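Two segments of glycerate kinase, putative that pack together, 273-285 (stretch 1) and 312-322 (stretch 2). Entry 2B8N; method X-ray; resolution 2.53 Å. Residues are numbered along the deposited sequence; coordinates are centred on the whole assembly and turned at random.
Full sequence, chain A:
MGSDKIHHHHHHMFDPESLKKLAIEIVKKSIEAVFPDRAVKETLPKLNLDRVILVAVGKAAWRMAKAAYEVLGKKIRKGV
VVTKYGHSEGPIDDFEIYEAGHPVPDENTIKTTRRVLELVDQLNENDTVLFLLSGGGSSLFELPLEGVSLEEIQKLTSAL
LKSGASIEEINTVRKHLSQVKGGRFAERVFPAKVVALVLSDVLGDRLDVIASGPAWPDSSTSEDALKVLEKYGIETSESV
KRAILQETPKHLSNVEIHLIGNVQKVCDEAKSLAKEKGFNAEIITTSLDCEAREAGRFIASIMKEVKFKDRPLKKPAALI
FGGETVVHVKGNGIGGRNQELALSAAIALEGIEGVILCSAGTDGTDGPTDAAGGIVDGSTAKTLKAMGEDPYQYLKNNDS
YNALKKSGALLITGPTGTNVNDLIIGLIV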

# COMPACT_ATOMS: atom_id res chain seq x y z
N LEU A 273 13.19 0.86 17.33
CA LEU A 273 13.26 -0.47 17.93
C LEU A 273 14.70 -0.96 17.94
O LEU A 273 15.16 -1.54 18.93
CB LEU A 273 12.36 -1.47 17.19
CG LEU A 273 10.83 -1.36 17.43
CD1 LEU A 273 10.05 -2.08 16.33
CD2 LEU A 273 10.40 -1.91 18.76
N ALA A 274 15.41 -0.74 16.83
CA ALA A 274 16.83 -1.08 16.70
C ALA A 274 17.71 -0.32 17.69
O ALA A 274 18.57 -0.92 18.33
CB ALA A 274 17.30 -0.82 15.29
N LYS A 275 17.50 0.98 17.82
CA LYS A 275 18.21 1.75 18.86
C LYS A 275 17.95 1.18 20.23
O LYS A 275 18.86 1.04 21.02
CB LYS A 275 17.85 3.22 18.85
CG LYS A 275 18.45 3.98 17.70
CD LYS A 275 18.10 5.46 17.77
CE LYS A 275 18.86 6.20 16.66
NZ LYS A 275 18.39 7.62 16.49
N GLU A 276 16.70 0.82 20.50
CA GLU A 276 16.26 0.28 21.79
C GLU A 276 16.97 -1.03 22.14
O GLU A 276 16.99 -1.44 23.30
CB GLU A 276 14.74 0.05 21.73
CG GLU A 276 13.99 0.01 23.05
CD GLU A 276 12.52 0.40 22.87
OE1 GLU A 276 12.24 1.52 22.37
OE2 GLU A 276 11.64 -0.42 23.22
N LYS A 277 17.55 -1.69 21.13
CA LYS A 277 18.26 -2.95 21.34
C LYS A 277 19.77 -2.79 21.29
O LYS A 277 20.47 -3.79 21.27
CB LYS A 277 17.83 -3.98 20.28
CG LYS A 277 16.31 -4.20 20.20
CD LYS A 277 15.91 -5.67 20.22
CE LYS A 277 14.44 -5.89 20.65
NZ LYS A 277 13.42 -5.48 19.62
N GLY A 278 20.29 -1.56 21.27
CA GLY A 278 21.74 -1.32 21.30
C GLY A 278 22.41 -1.12 19.95
O GLY A 278 23.64 -1.12 19.87
N PHE A 279 21.63 -0.91 18.89
CA PHE A 279 22.19 -0.73 17.55
C PHE A 279 22.36 0.73 17.17
O PHE A 279 21.51 1.55 17.47
CB PHE A 279 21.30 -1.39 16.48
CG PHE A 279 21.41 -2.88 16.45
CD1 PHE A 279 22.54 -3.49 15.93
CD2 PHE A 279 20.39 -3.67 16.97
CE1 PHE A 279 22.67 -4.87 15.93
CE2 PHE A 279 20.51 -5.06 16.99
CZ PHE A 279 21.65 -5.66 16.46
N ASN A 280 23.47 1.04 16.52
CA ASN A 280 23.58 2.29 15.82
C ASN A 280 22.68 2.13 14.59
O ASN A 280 22.97 1.29 13.74
CB ASN A 280 25.03 2.57 15.39
CG ASN A 280 26.00 2.65 16.56
OD1 ASN A 280 25.73 3.29 17.59
ND2 ASN A 280 27.15 2.00 16.40
N ALA A 281 21.60 2.90 14.51
CA ALA A 281 20.59 2.69 13.48
C ALA A 281 20.35 3.94 12.67
O ALA A 281 20.27 5.04 13.23
CB ALA A 281 19.29 2.25 14.10
N GLU A 282 20.24 3.76 11.34
CA GLU A 282 19.79 4.84 10.45
C GLU A 282 18.95 4.32 9.27
O GLU A 282 19.08 3.16 8.84
CB GLU A 282 20.97 5.71 9.95
CG GLU A 282 20.57 6.99 9.23
CD GLU A 282 19.70 7.96 10.07
OE1 GLU A 282 18.52 7.66 10.38
OE2 GLU A 282 20.20 9.05 10.40
N ILE A 283 18.08 5.21 8.79
CA ILE A 283 17.29 5.00 7.60
C ILE A 283 18.04 5.55 6.41
O ILE A 283 18.28 6.76 6.33
CB ILE A 283 15.95 5.77 7.70
CG1 ILE A 283 15.10 5.18 8.83
CG2 ILE A 283 15.20 5.70 6.37
CD1 ILE A 283 13.87 6.01 9.20
N ILE A 284 18.38 4.68 5.47
CA ILE A 284 19.12 5.09 4.26
C ILE A 284 18.20 5.66 3.18
O ILE A 284 18.54 6.63 2.50
CB ILE A 284 19.88 3.93 3.67
CG1 ILE A 284 20.86 3.36 4.71
CG2 ILE A 284 20.64 4.37 2.44
CD1 ILE A 284 21.81 4.39 5.30
N THR A 285 17.04 5.05 3.00
CA THR A 285 16.02 5.65 2.15
C THR A 285 14.68 5.01 2.40
O THR A 285 14.63 3.84 2.79
CB THR A 285 16.36 5.50 0.65
OG1 THR A 285 15.38 6.20 -0.13
CG2 THR A 285 16.43 4.01 0.26
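Stretch 2 312-322: PLKKPAALIFG

How does the second stretch lie on the first? It runs beside it as a parallel strand. Residues 312-316 are loop, extended from Leu313 to Pro316, with cis peptide bonds before Pro312 and Pro316, and from Ala317 to Gly322 the chain is a strand that continues later in the sequence. Its direction makes an angle of 11° with that of the strand beginning at Asn280, and the two axes approach to 4.6 Å. Asn280 pairs with Ala317 (CA to CA 4.7 Å), Ala281 with Ala318 (CA to CA 4.6 Å), Glu282 with Leu319 (CA to CA 5.5 Å) and Ile283 with Ile320 (CA to CA 4.5 Å).

Which backbone donors and acceptors are satisfied across the pair? In a parallel ladder one residue reaches with its N and O to two different partners, and Asn280 does so first: its N donates to Pro316 O at 2.8 Å, and its O accepts from Ala318 N, also at 2.8 Å. Glu282 repeats the pattern, its N giving a bond of 3.1 Å to Ala318 O and its O taking one of 2.9 Å from Ile320 N. Ile284 N then donates to Ile320 O at 2.9 Å. At Ile284 the backbone departs from the extended form, with phi/psi of -83/-41°, and the next acceptor is Thr285 O, which receives Gly322 N at 3.0 Å. Several of these carbonyls are also approached by a CA: Ala317 CA lies 3.3 Å from Asn280 O, and Ala281 CA 3.3 Å from Ala318 O.

What do the polar side chains add? Asn280, with chi1 at -60° (m), brings its amide back to the loop ahead of the second strand, where ND2 donates to Lys314 O at 2.7 Å. The N-H...O angle of 175° makes this bond almost straight, and it extends the pairing beyond the ladder: Asn280 holds Lys314 with its side chain and Pro316 with its backbone. Glu282 behaves differently. The end of its side chain leads away from the second stretch, and OE1 accepts from Ile283 N of its own strand at 3.0 Å, so this NH is satisfied without a partner across the pair.

Where do the apolar side chains meet? Ala281, Ile283, Ala318 and Ile320 share one face of the sheet; there Ala281 CB is 4.1 Å from Ala318 CB, and Ile283 CG1 is 4.2 Å from Ile320 CB. Before the first strand, the helix contributes Ala274, whose CB touches Ala318 CB at 3.8 Å, and Phe279 sets its CD1 3.7 Å from Pro316 CB. On the other face, with Asn280, Glu282, Ala317 and Leu319, Leu313 reaches in from the loop, its CD2 4.0 Å from Glu282 CB. Farther along, Ile284 points toward the second stretch and places its CB 3.4 Å from Phe321 CE2, a close apolar contact.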

# COMPACT_ATOMS: atom_id res chain seq x y z
N PRO A 312 28.81 3.51 6.59
CA PRO A 312 28.32 4.76 7.15
C PRO A 312 27.79 4.65 8.59
O PRO A 312 27.43 5.66 9.16
CB PRO A 312 27.19 5.13 6.18
CG PRO A 312 26.64 3.85 5.78
CD PRO A 312 27.85 2.97 5.62
N LEU A 313 27.74 3.44 9.15
CA LEU A 313 27.45 3.25 10.59
C LEU A 313 28.51 2.35 11.22
O LEU A 313 29.08 1.49 10.54
CB LEU A 313 26.09 2.60 10.82
CG LEU A 313 24.79 3.30 10.44
CD1 LEU A 313 23.66 2.28 10.35
CD2 LEU A 313 24.43 4.37 11.42
N LYS A 314 28.75 2.54 12.51
CA LYS A 314 29.69 1.73 13.25
C LYS A 314 28.93 0.54 13.81
O LYS A 314 27.76 0.65 14.19
CB LYS A 314 30.31 2.51 14.41
CG LYS A 314 30.96 3.80 14.00
CD LYS A 314 31.80 4.42 15.11
CE LYS A 314 30.98 4.87 16.36
NZ LYS A 314 29.61 5.46 16.12
N LYS A 315 29.62 -0.60 13.88
CA LYS A 315 29.07 -1.81 14.47
C LYS A 315 28.89 -1.62 15.98
O LYS A 315 29.76 -1.07 16.64
CB LYS A 315 30.00 -3.01 14.25
CG LYS A 315 30.32 -3.40 12.80
CD LYS A 315 31.42 -4.48 12.81
CE LYS A 315 32.59 -4.11 11.94
NZ LYS A 315 33.28 -2.86 12.36
N PRO A 316 27.78 -2.10 16.55
CA PRO A 316 26.71 -2.88 15.93
C PRO A 316 25.76 -1.97 15.18
O PRO A 316 25.27 -1.00 15.74
CB PRO A 316 26.02 -3.53 17.13
CG PRO A 316 26.64 -2.97 18.34
CD PRO A 316 27.50 -1.83 17.97
N ALA A 317 25.49 -2.28 13.92
CA ALA A 317 24.74 -1.35 13.05
C ALA A 317 23.46 -1.97 12.55
O ALA A 317 23.38 -3.18 12.40
CB ALA A 317 25.60 -0.86 11.86
N ALA A 318 22.47 -1.10 12.32
CA ALA A 318 21.21 -1.47 11.72
C ALA A 318 20.88 -0.47 10.61
O ALA A 318 20.58 0.70 10.90
CB ALA A 318 20.10 -1.51 12.75
N LEU A 319 20.94 -0.93 9.36
CA LEU A 319 20.61 -0.13 8.19
C LEU A 319 19.17 -0.40 7.83
O LEU A 319 18.80 -1.55 7.65
CB LEU A 319 21.51 -0.53 7.02
CG LEU A 319 23.02 -0.40 7.19
CD1 LEU A 319 23.67 -1.11 6.06
CD2 LEU A 319 23.46 1.05 7.20
N ILE A 320 18.36 0.66 7.67
CA ILE A 320 16.92 0.49 7.35
C ILE A 320 16.54 1.02 5.96
O ILE A 320 16.87 2.17 5.59
CB ILE A 320 15.99 1.14 8.44
CG1 ILE A 320 16.15 0.44 9.80
CG2 ILE A 320 14.49 1.12 8.01
CD1 ILE A 320 16.88 1.25 10.80
N PHE A 321 15.82 0.19 5.19
CA PHE A 321 15.33 0.55 3.85
C PHE A 321 13.83 0.27 3.68
O PHE A 321 13.29 -0.73 4.17
CB PHE A 321 16.11 -0.20 2.77
CG PHE A 321 17.62 -0.15 2.95
CD1 PHE A 321 18.25 -1.01 3.80
CD2 PHE A 321 18.39 0.75 2.22
CE1 PHE A 321 19.64 -0.99 3.94
CE2 PHE A 321 19.78 0.79 2.37
CZ PHE A 321 20.40 -0.07 3.23
N GLY A 322 13.16 1.19 2.99
CA GLY A 322 11.75 1.05 2.67
C GLY A 322 11.51 1.48 1.24
O GLY A 322 12.22 2.32 0.71